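Local coordinates for NRPS (Penicillium fellutanum, PDB 6NKI), which belongs to the NADP-binding Rossmann-fold proteins of the male-sterility family, part of a nonribosomal peptide synthetase, and binds NADPH dihydro-nicotinamide-adenine-dinucleotide phosphate, at residues 262-273 / 313-323; 235-243 / 394-405. All blocks are in the same frame, centred on the assembly; numbering follows the deposited sequence.

Contact 1 of 2, residues 262-273 / 313-323; sequences YNSDESDNWLFV and IGDGLNMSDFW
This is an antiparallel strand pairing that continues onto a helix start: Leu-271 on strand 270-275, central in a small three-stranded mixed sheet, pairs with Leu-317 on the outer strand 316-318, just ahead of helix 319-330. The pair is hydrogen-bonded, Leu-271 N to Leu-317 O at 2.8 Å and Leu-317 N to Leu-271 O at 3.1 Å. Trp-270 lies opposite Asn-318 as a non-hydrogen-bonded pair and lays one face of its indole over Leu-317 N. Past the strand end, the loop carbonyls receive the amides at the helix start: Met-319 N reaches Asn-269 O (3.0 Å) and Ser-320 N reaches Ser-267 O (3.1 Å), the latter in the carbonyl plane on a lone pair. The Glu-266 to Asn-269 type I turn brings both acceptors round, and Asn-269 ND2 ties it down on the anti lone pair of Glu-266 OE1. On the face carrying Leu-271, Met-319 folds back on itself (chi2 -54°), bringing SD to 3.4 Å from Leu-271 CB, while Leu-271 CD2 sits over the Phe-322 ring, 3.9 Å from the centroid. At the far end, chi1 of 70° swings the Tyr-262 phenol into a face-to-face stack on the five-membered ring of Trp-323, planes 29° apart, while its CB makes a CH-pi contact over the six-membered ring. Phe-322 CE2 lies over the other indole face. Leu-249 of helix 248-259 touches Leu-271 and Phe-322; helix 389-410 packs on Phe-322 and Leu-317. Such a long-range antiparallel pair, its second strand running directly into a helix, builds a small sheet separate from the seven-stranded parallel Rossmann sheet.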
loop_
_atom_site.group_PDB
_atom_site.type_symbol
_atom_site.label_atom_id
_atom_site.label_comp_id
_atom_site.label_asym_id
_atom_site.label_seq_id
_atom_site.Cartn_x
_atom_site.Cartn_y
_atom_site.Cartn_z
ATOM N N TYR A 262 -9.506 -21.248 -17.139
ATOM C CA TYR A 262 -8.343 -21.102 -16.277
ATOM C C TYR A 262 -8.257 -22.328 -15.376
ATOM O O TYR A 262 -9.185 -23.134 -15.301
ATOM C CB TYR A 262 -8.420 -19.812 -15.448
ATOM C CG TYR A 262 -9.492 -19.852 -14.385
ATOM C CD1 TYR A 262 -10.804 -19.484 -14.669
ATOM C CD2 TYR A 262 -9.198 -20.263 -13.090
ATOM C CE1 TYR A 262 -11.791 -19.530 -13.686
ATOM C CE2 TYR A 262 -10.174 -20.314 -12.112
ATOM C CZ TYR A 262 -11.464 -19.946 -12.410
ATOM O OH TYR A 262 -12.411 -19.989 -11.415
ATOM N N ASN A 263 -7.123 -22.454 -14.692
ATOM C CA ASN A 263 -6.930 -23.527 -13.726
ATOM C C ASN A 263 -7.528 -23.126 -12.383
ATOM O O ASN A 263 -7.099 -22.139 -11.770
ATOM C CB ASN A 263 -5.447 -23.842 -13.581
ATOM C CG ASN A 263 -5.189 -24.998 -12.648
ATOM O OD1 ASN A 263 -6.111 -25.614 -12.114
ATOM N ND2 ASN A 263 -3.916 -25.282 -12.418
ATOM N N SER A 264 -8.504 -23.903 -11.916
ATOM C CA SER A 264 -9.240 -23.594 -10.696
ATOM C C SER A 264 -8.977 -24.584 -9.569
ATOM O O SER A 264 -9.637 -24.502 -8.523
ATOM C CB SER A 264 -10.744 -23.546 -10.982
ATOM O OG SER A 264 -11.470 -23.346 -9.781
ATOM N N ASP A 265 -8.043 -25.518 -9.746
ATOM C CA ASP A 265 -7.830 -26.550 -8.738
ATOM C C ASP A 265 -6.876 -26.118 -7.639
ATOM O O ASP A 265 -6.574 -26.919 -6.750
ATOM C CB ASP A 265 -7.324 -27.839 -9.391
ATOM C CG ASP A 265 -8.392 -28.522 -10.226
ATOM O OD1 ASP A 265 -9.592 -28.303 -9.932
ATOM O OD2 ASP A 265 -8.037 -29.278 -11.157
ATOM N N GLU A 266 -6.418 -24.876 -7.657
ATOM C CA GLU A 266 -5.500 -24.369 -6.651
ATOM C C GLU A 266 -6.012 -23.085 -6.021
ATOM O O GLU A 266 -5.218 -22.215 -5.662
ATOM C CB GLU A 266 -4.131 -24.115 -7.257
ATOM C CG GLU A 266 -4.187 -23.085 -8.363
ATOM C CD GLU A 266 -2.821 -22.609 -8.733
ATOM O OE1 GLU A 266 -1.874 -23.012 -8.023
ATOM O OE2 GLU A 266 -2.694 -21.856 -9.726
ATOM N N SER A 267 -7.336 -22.947 -5.889
ATOM C CA SER A 267 -7.904 -21.704 -5.370
ATOM C C SER A 267 -7.394 -21.372 -3.967
ATOM O O SER A 267 -7.273 -20.192 -3.611
ATOM C CB SER A 267 -9.428 -21.777 -5.384
ATOM O OG SER A 267 -9.894 -21.622 -6.705
ATOM N N ASP A 268 -7.063 -22.383 -3.171
ATOM C CA ASP A 268 -6.583 -22.132 -1.823
ATOM C C ASP A 268 -5.068 -21.939 -1.766
ATOM O O ASP A 268 -4.537 -21.661 -0.688
ATOM C CB ASP A 268 -7.026 -23.276 -0.900
ATOM C CG ASP A 268 -7.119 -22.860 0.565
ATOM O OD1 ASP A 268 -6.761 -21.706 0.895
ATOM O OD2 ASP A 268 -7.596 -23.685 1.378
ATOM N N ASN A 269 -4.361 -22.061 -2.890
ATOM C CA ASN A 269 -2.934 -21.782 -2.884
ATOM C C ASN A 269 -2.670 -20.287 -2.811
ATOM O O ASN A 269 -3.532 -19.448 -3.090
ATOM C CB ASN A 269 -2.213 -22.310 -4.133
ATOM C CG ASN A 269 -1.993 -23.803 -4.113
ATOM O OD1 ASN A 269 -1.999 -24.445 -3.060
ATOM N ND2 ASN A 269 -1.676 -24.348 -5.274
ATOM N N TRP A 270 -1.424 -19.963 -2.483
ATOM C CA TRP A 270 -0.977 -18.591 -2.294
ATOM C C TRP A 270 -0.086 -18.149 -3.453
ATOM O O TRP A 270 0.795 -18.897 -3.894
ATOM C CB TRP A 270 -0.213 -18.445 -0.975
ATOM C CG TRP A 270 0.149 -17.049 -0.767
ATOM C CD1 TRP A 270 1.302 -16.437 -1.155
ATOM C CD2 TRP A 270 -0.637 -16.058 -0.131
ATOM N NE1 TRP A 270 1.276 -15.116 -0.814
ATOM C CE2 TRP A 270 0.098 -14.857 -0.172
ATOM C CE3 TRP A 270 -1.897 -16.061 0.475
ATOM C CZ2 TRP A 270 -0.382 -13.677 0.375
ATOM C CZ3 TRP A 270 -2.373 -14.882 1.017
ATOM C CH2 TRP A 270 -1.619 -13.709 0.956
ATOM N N LEU A 271 -0.307 -16.918 -3.914
ATOM C CA LEU A 271 0.409 -16.304 -5.028
ATOM C C LEU A 271 1.183 -15.081 -4.523
ATOM O O LEU A 271 0.582 -14.132 -4.003
ATOM C CB LEU A 271 -0.571 -15.876 -6.125
ATOM C CG LEU A 271 -0.032 -15.289 -7.434
ATOM C CD1 LEU A 271 0.584 -16.406 -8.276
ATOM C CD2 LEU A 271 -1.079 -14.499 -8.230
ATOM N N PHE A 272 2.505 -15.081 -4.715
ATOM C CA PHE A 272 3.344 -13.967 -4.264
ATOM C C PHE A 272 3.382 -12.886 -5.334
ATOM O O PHE A 272 4.143 -12.981 -6.299
ATOM C CB PHE A 272 4.756 -14.436 -3.925
ATOM C CG PHE A 272 4.836 -15.320 -2.703
ATOM C CD1 PHE A 272 4.737 -14.770 -1.421
ATOM C CD2 PHE A 272 5.059 -16.691 -2.832
ATOM C CE1 PHE A 272 4.816 -15.568 -0.304
ATOM C CE2 PHE A 272 5.147 -17.494 -1.707
ATOM C CZ PHE A 272 5.016 -16.922 -0.439
ATOM N N VAL A 273 2.613 -11.823 -5.137
ATOM C CA VAL A 273 2.605 -10.694 -6.058
ATOM C C VAL A 273 2.444 -9.380 -5.269
ATOM O O VAL A 273 1.776 -9.328 -4.226
ATOM C CB VAL A 273 1.506 -10.910 -7.136
ATOM C CG1 VAL A 273 0.152 -11.008 -6.490
ATOM C CG2 VAL A 273 1.478 -9.798 -8.143
ATOM N N ILE A 313 9.244 -10.673 0.754
ATOM C CA ILE A 313 8.002 -10.008 0.396
ATOM C C ILE A 313 6.921 -11.083 0.309
ATOM O O ILE A 313 6.704 -11.694 -0.747
ATOM C CB ILE A 313 8.148 -9.258 -0.924
ATOM C CG1 ILE A 313 9.416 -8.427 -0.899
ATOM C CG2 ILE A 313 6.951 -8.318 -1.136
ATOM C CD1 ILE A 313 9.358 -7.324 0.095
ATOM N N GLY A 314 6.240 -11.339 1.423
ATOM C CA GLY A 314 5.103 -12.244 1.431
ATOM C C GLY A 314 3.842 -11.731 0.753
ATOM O O GLY A 314 2.859 -12.476 0.715
ATOM N N ASP A 315 3.852 -10.509 0.195
ATOM C CA ASP A 315 2.629 -9.894 -0.320
ATOM C C ASP A 315 1.945 -10.771 -1.374
ATOM O O ASP A 315 2.593 -11.347 -2.254
ATOM C CB ASP A 315 2.898 -8.508 -0.947
ATOM C CG ASP A 315 3.319 -7.421 0.068
ATOM O OD1 ASP A 315 3.370 -7.700 1.288
ATOM O OD2 ASP A 315 3.457 -6.244 -0.377
ATOM N N GLY A 316 0.621 -10.846 -1.310
ATOM C CA GLY A 316 -0.047 -11.562 -2.393
ATOM C C GLY A 316 -1.485 -11.939 -2.053
ATOM O O GLY A 316 -2.124 -11.317 -1.207
ATOM N N LEU A 317 -1.957 -12.988 -2.728
ATOM C CA LEU A 317 -3.375 -13.302 -2.826
ATOM C C LEU A 317 -3.597 -14.807 -2.811
ATOM O O LEU A 317 -2.720 -15.587 -3.194
ATOM C CB LEU A 317 -3.960 -12.743 -4.122
ATOM C CG LEU A 317 -4.019 -11.236 -4.322
ATOM C CD1 LEU A 317 -4.343 -10.891 -5.775
ATOM C CD2 LEU A 317 -5.053 -10.605 -3.378
ATOM N N ASN A 318 -4.790 -15.212 -2.378
ATOM C CA ASN A 318 -5.276 -16.537 -2.734
ATOM C C ASN A 318 -5.481 -16.590 -4.240
ATOM O O ASN A 318 -5.851 -15.597 -4.872
ATOM C CB ASN A 318 -6.593 -16.848 -2.019
ATOM C CG ASN A 318 -6.416 -17.026 -0.526
ATOM O OD1 ASN A 318 -5.483 -17.696 -0.073
ATOM N ND2 ASN A 318 -7.298 -16.404 0.254
ATOM N N MET A 319 -5.236 -17.760 -4.828
ATOM C CA MET A 319 -5.470 -17.882 -6.261
ATOM C C MET A 319 -6.944 -17.670 -6.637
ATOM O O MET A 319 -7.235 -17.086 -7.691
ATOM C CB MET A 319 -4.959 -19.231 -6.752
ATOM C CG MET A 319 -3.438 -19.304 -6.736
ATOM S SD MET A 319 -2.776 -17.918 -7.660
ATOM C CE MET A 319 -3.420 -18.232 -9.292
ATOM N N SER A 320 -7.888 -18.119 -5.798
ATOM C CA SER A 320 -9.290 -17.799 -6.057
ATOM C C SER A 320 -9.526 -16.293 -6.031
ATOM O O SER A 320 -10.248 -15.751 -6.879
ATOM C CB SER A 320 -10.200 -18.488 -5.045
ATOM O OG SER A 320 -10.065 -17.925 -3.758
ATOM N N ASP A 321 -8.915 -15.594 -5.074
ATOM C CA ASP A 321 -9.073 -14.149 -5.008
ATOM C C ASP A 321 -8.435 -13.482 -6.223
ATOM O O ASP A 321 -8.976 -12.513 -6.775
ATOM C CB ASP A 321 -8.453 -13.648 -3.700
ATOM C CG ASP A 321 -8.918 -12.253 -3.309
ATOM O OD1 ASP A 321 -9.725 -11.628 -4.041
ATOM O OD2 ASP A 321 -8.475 -11.787 -2.241
ATOM N N PHE A 322 -7.279 -13.998 -6.654
ATOM C CA PHE A 322 -6.601 -13.466 -7.834
ATOM C C PHE A 322 -7.489 -13.566 -9.081
ATOM O O PHE A 322 -7.768 -12.558 -9.746
ATOM C CB PHE A 322 -5.247 -14.188 -8.018
ATOM C CG PHE A 322 -4.618 -13.988 -9.385
ATOM C CD1 PHE A 322 -4.042 -12.776 -9.733
ATOM C CD2 PHE A 322 -4.651 -15.017 -10.338
ATOM C CE1 PHE A 322 -3.492 -12.583 -10.995
ATOM C CE2 PHE A 322 -4.125 -14.830 -11.597
ATOM C CZ PHE A 322 -3.527 -13.596 -11.919
ATOM N N TRP A 323 -7.981 -14.767 -9.393
ATOM C CA TRP A 323 -8.749 -14.920 -10.627
ATOM C C TRP A 323 -10.080 -14.172 -10.605
ATOM O O TRP A 323 -10.503 -13.662 -11.650
ATOM C CB TRP A 323 -9.011 -16.383 -10.939
ATOM C CG TRP A 323 -7.830 -17.141 -11.409
ATOM C CD1 TRP A 323 -7.157 -18.115 -10.738
ATOM C CD2 TRP A 323 -7.153 -16.965 -12.648
ATOM N NE1 TRP A 323 -6.121 -18.590 -11.504
ATOM C CE2 TRP A 323 -6.097 -17.894 -12.684
ATOM C CE3 TRP A 323 -7.345 -16.121 -13.743
ATOM C CZ2 TRP A 323 -5.253 -18.012 -13.773
ATOM C CZ3 TRP A 323 -6.494 -16.235 -14.820
ATOM C CH2 TRP A 323 -5.465 -17.167 -14.825
#

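Contact 2 of 2, residues 235-243 / 394-405; sequences IGPVSNAVA and MIRQAVVRNAEY
The loop that leaves strand 233-235 on its way to helix 248-259 is laid along one side of the long C-terminal helix 389-410, and its side chains meet those of the helix over three turns. Ile-235 leads: its CD1 presses on Ala-398 CB at 3.4 Å and reaches Val-399 N, because the chain runs on extended beyond CG1 (chi2 -174°). Val-238 splits its two methyls, CG2 against Met-394 CE (3.7 Å) and CG1 against Arg-401 CG (3.8 Å), whose side chain crosses it at about a right angle; Val-238 O lies over one face of the guanidinium. One turn on from Ala-398, the Asn-402 amide lies between Ile-235 and Ala-241, ND2 beside Ile-235 CG1 at 3.7 Å and OD1 beside Ala-241 CB. Val-242 finishes the row, CG2 over one face of the Tyr-405 ring, 4.2 Å from its centroid, and CG1 near CE2 of that ring. The packing is mainly apolar. Trp-250 of helix 248-259 touches Ile-235, Ala-243 and Asn-402, helix 319-330 packs on Val-399, and Ile-235 stays tied by its backbone to strand 270-275 beside the bound NADPH dihydro-nicotinamide-adenine-dinucleotide phosphate.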
loop_
_atom_site.group_PDB
_atom_site.type_symbol
_atom_site.label_atom_id
_atom_site.label_comp_id
_atom_site.label_asym_id
_atom_site.label_seq_id
_atom_site.Cartn_x
_atom_site.Cartn_y
_atom_site.Cartn_z
ATOM N N ILE A 235 3.608 -6.517 -9.952
ATOM C CA ILE A 235 2.681 -5.989 -10.988
ATOM C C ILE A 235 2.670 -4.471 -10.886
ATOM O O ILE A 235 2.980 -3.952 -9.824
ATOM C CB ILE A 235 1.287 -6.620 -10.855
ATOM C CG1 ILE A 235 0.474 -5.992 -9.726
ATOM C CG2 ILE A 235 1.412 -8.118 -10.671
ATOM C CD1 ILE A 235 -0.831 -6.695 -9.482
ATOM N N GLY A 236 2.290 -3.811 -11.973
ATOM C CA GLY A 236 2.327 -2.346 -12.094
ATOM C C GLY A 236 1.493 -1.642 -11.051
ATOM O O GLY A 236 0.453 -2.159 -10.659
ATOM N N PRO A 237 1.896 -0.435 -10.622
ATOM C CA PRO A 237 1.154 0.311 -9.613
ATOM C C PRO A 237 -0.251 0.579 -10.115
ATOM O O PRO A 237 -0.523 0.587 -11.317
ATOM C CB PRO A 237 1.961 1.599 -9.463
ATOM C CG PRO A 237 2.631 1.774 -10.791
ATOM C CD PRO A 237 2.933 0.384 -11.273
ATOM N N VAL A 238 -1.149 0.789 -9.157
ATOM C CA VAL A 238 -2.550 1.036 -9.463
ATOM C C VAL A 238 -2.688 2.260 -10.358
ATOM O O VAL A 238 -3.546 2.309 -11.247
ATOM C CB VAL A 238 -3.345 1.200 -8.157
ATOM C CG1 VAL A 238 -4.841 1.252 -8.470
ATOM C CG2 VAL A 238 -2.999 0.096 -7.157
ATOM N N SER A 239 -1.890 3.284 -10.051
ATOM C CA SER A 239 -1.955 4.606 -10.728
ATOM C C SER A 239 -1.616 4.542 -12.218
ATOM O O SER A 239 -2.381 5.100 -13.007
ATOM C CB SER A 239 -1.086 5.602 -10.014
ATOM O OG SER A 239 0.280 5.223 -10.078
ATOM N N ASN A 240 -0.553 3.836 -12.592
ATOM C CA ASN A 240 -0.165 3.730 -14.023
ATOM C C ASN A 240 -0.036 2.244 -14.308
ATOM O O ASN A 240 1.082 1.776 -14.529
ATOM C CB ASN A 240 1.172 4.408 -14.315
ATOM C CG ASN A 240 1.039 5.895 -14.556
ATOM O OD1 ASN A 240 -0.031 6.463 -14.366
ATOM N ND2 ASN A 240 2.119 6.531 -14.975
ATOM N N ALA A 241 -1.177 1.562 -14.346
ATOM C CA ALA A 241 -1.171 0.100 -14.515
ATOM C C ALA A 241 -1.099 -0.282 -15.987
ATOM O O ALA A 241 -2.016 0.027 -16.745
ATOM C CB ALA A 241 -2.383 -0.501 -13.855
ATOM N N VAL A 242 0.021 -0.897 -16.339
ATOM C CA VAL A 242 0.262 -1.532 -17.630
ATOM C C VAL A 242 1.061 -2.797 -17.349
ATOM O O VAL A 242 2.219 -2.722 -16.919
ATOM C CB VAL A 242 1.010 -0.625 -18.615
ATOM C CG1 VAL A 242 1.431 -1.429 -19.833
ATOM C CG2 VAL A 242 0.123 0.534 -19.040
ATOM N N ALA A 243 0.442 -3.951 -17.560
ATOM C CA ALA A 243 1.108 -5.212 -17.281
ATOM C C ALA A 243 2.255 -5.405 -18.259
ATOM O O ALA A 243 2.061 -5.303 -19.474
ATOM C CB ALA A 243 0.110 -6.362 -17.386
ATOM N N MET A 394 -5.428 -3.655 -1.860
ATOM C CA MET A 394 -4.738 -2.767 -2.795
ATOM C C MET A 394 -3.995 -3.544 -3.884
ATOM O O MET A 394 -3.843 -3.027 -4.999
ATOM C CB MET A 394 -3.770 -1.854 -2.067
ATOM C CG MET A 394 -3.526 -0.578 -2.853
ATOM S SD MET A 394 -5.015 0.476 -2.876
ATOM C CE MET A 394 -4.676 1.605 -4.232
ATOM N N ILE A 395 -3.532 -4.765 -3.591
ATOM C CA ILE A 395 -3.007 -5.591 -4.676
ATOM C C ILE A 395 -4.151 -6.124 -5.529
ATOM O O ILE A 395 -4.050 -6.107 -6.761
ATOM C CB ILE A 395 -2.111 -6.735 -4.160
ATOM C CG1 ILE A 395 -2.894 -7.677 -3.293
ATOM C CG2 ILE A 395 -0.969 -6.254 -3.271
ATOM C CD1 ILE A 395 -2.055 -8.730 -2.725
ATOM N N ARG A 396 -5.245 -6.591 -4.905
ATOM C CA ARG A 396 -6.445 -6.936 -5.664
ATOM C C ARG A 396 -6.811 -5.870 -6.680
ATOM O O ARG A 396 -7.064 -6.194 -7.840
ATOM C CB ARG A 396 -7.605 -7.243 -4.710
ATOM C CG ARG A 396 -8.962 -7.155 -5.346
ATOM C CD ARG A 396 -10.091 -7.691 -4.533
ATOM N NE ARG A 396 -10.192 -7.129 -3.191
ATOM C CZ ARG A 396 -10.059 -7.839 -2.065
ATOM N NH1 ARG A 396 -9.941 -9.173 -2.082
ATOM N NH2 ARG A 396 -10.069 -7.203 -0.901
ATOM N N GLN A 397 -6.792 -4.608 -6.295
ATOM C CA GLN A 397 -7.087 -3.590 -7.284
ATOM C C GLN A 397 -5.957 -3.472 -8.296
ATOM O O GLN A 397 -6.184 -3.074 -9.441
ATOM C CB GLN A 397 -7.342 -2.223 -6.610
ATOM C CG GLN A 397 -8.465 -2.212 -5.653
ATOM C CD GLN A 397 -9.787 -2.582 -6.295
ATOM O OE1 GLN A 397 -10.320 -3.652 -6.024
ATOM N NE2 GLN A 397 -10.333 -1.683 -7.128
ATOM N N ALA A 398 -4.733 -3.806 -7.911
ATOM C CA ALA A 398 -3.661 -3.725 -8.897
ATOM C C ALA A 398 -3.871 -4.751 -10.012
ATOM O O ALA A 398 -3.724 -4.423 -11.199
ATOM C CB ALA A 398 -2.298 -3.886 -8.214
ATOM N N VAL A 399 -4.281 -5.975 -9.661
ATOM C CA VAL A 399 -4.606 -6.955 -10.696
ATOM C C VAL A 399 -5.857 -6.560 -11.457
ATOM O O VAL A 399 -5.869 -6.608 -12.694
ATOM C CB VAL A 399 -4.689 -8.387 -10.142
ATOM C CG1 VAL A 399 -5.761 -8.533 -9.160
ATOM C CG2 VAL A 399 -5.016 -9.329 -11.288
ATOM N N VAL A 400 -6.905 -6.099 -10.752
ATOM C CA VAL A 400 -8.109 -5.676 -11.458
ATOM C C VAL A 400 -7.767 -4.614 -12.486
ATOM O O VAL A 400 -8.246 -4.648 -13.622
ATOM C CB VAL A 400 -9.201 -5.179 -10.484
ATOM C CG1 VAL A 400 -10.355 -4.520 -11.264
ATOM C CG2 VAL A 400 -9.789 -6.320 -9.663
ATOM N N ARG A 401 -6.956 -3.639 -12.104
ATOM C CA ARG A 401 -6.685 -2.557 -13.043
ATOM C C ARG A 401 -5.835 -3.053 -14.213
ATOM O O ARG A 401 -5.903 -2.495 -15.316
ATOM C CB ARG A 401 -5.987 -1.380 -12.350
ATOM C CG ARG A 401 -6.670 -0.752 -11.144
ATOM C CD ARG A 401 -8.042 -0.194 -11.470
ATOM N NE ARG A 401 -8.030 0.776 -12.563
ATOM C CZ ARG A 401 -7.742 2.067 -12.426
ATOM N NH1 ARG A 401 -7.423 2.558 -11.233
ATOM N NH2 ARG A 401 -7.769 2.864 -13.488
ATOM N N ASN A 402 -5.037 -4.098 -13.998
ATOM C CA ASN A 402 -4.208 -4.619 -15.076
ATOM C C ASN A 402 -5.028 -5.501 -16.023
ATOM O O ASN A 402 -4.921 -5.381 -17.251
ATOM C CB ASN A 402 -3.010 -5.389 -14.495
ATOM C CG ASN A 402 -1.960 -4.466 -13.822
ATOM O OD1 ASN A 402 -1.605 -3.417 -14.353
ATOM N ND2 ASN A 402 -1.470 -4.873 -12.655
ATOM N N ALA A 403 -5.876 -6.365 -15.472
ATOM C CA ALA A 403 -6.735 -7.185 -16.315
ATOM C C ALA A 403 -7.708 -6.340 -17.131
ATOM O O ALA A 403 -8.123 -6.748 -18.218
ATOM C CB ALA A 403 -7.492 -8.188 -15.445
ATOM N N GLU A 404 -8.109 -5.180 -16.610
ATOM C CA GLU A 404 -8.902 -4.224 -17.379
ATOM C C GLU A 404 -8.076 -3.541 -18.468
ATOM O O GLU A 404 -8.635 -3.077 -19.467
ATOM C CB GLU A 404 -9.511 -3.186 -16.438
ATOM C CG GLU A 404 -10.311 -2.089 -17.141
ATOM C CD GLU A 404 -11.063 -1.165 -16.189
ATOM O OE1 GLU A 404 -10.975 -1.356 -14.956
ATOM O OE2 GLU A 404 -11.756 -0.248 -16.686
ATOM N N TYR A 405 -6.756 -3.460 -18.296
ATOM C CA TYR A 405 -5.912 -2.903 -19.350
ATOM C C TYR A 405 -5.803 -3.860 -20.527
ATOM O O TYR A 405 -6.042 -3.478 -21.678
ATOM C CB TYR A 405 -4.515 -2.584 -18.821
ATOM C CG TYR A 405 -3.546 -2.230 -19.931
ATOM C CD1 TYR A 405 -3.591 -0.994 -20.551
ATOM C CD2 TYR A 405 -2.603 -3.148 -20.375
ATOM C CE1 TYR A 405 -2.718 -0.671 -21.570
ATOM C CE2 TYR A 405 -1.722 -2.833 -21.394
ATOM C CZ TYR A 405 -1.783 -1.591 -21.990
ATOM O OH TYR A 405 -0.912 -1.259 -23.007
#

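Contact 1, the more buried of the two, combines backbone hydrogen bonds, from strand pairing and amides at a helix start, with side-chain packing that includes Trp-323 and Phe-322. No hydrogen bond links the segments of contact 2, partly buried, which rests on side chains, from Ile-235 inside to Arg-401, exposed, and Tyr-405, partly exposed. Both hold the same small sheet, contact 1 through strands 270-275 and 316-318, contact 2 through the exit of strand 233-235. Helix 389-410 ties them together: Arg-396 NH1 makes a salt bridge to Asp-321 OD2 at 3.0 Å, and Ile-395 packs on Leu-317. Both also reach the second subunit, through Asp-315, bonded to its Ser-390, and through Met-394, packed on its Trp-278.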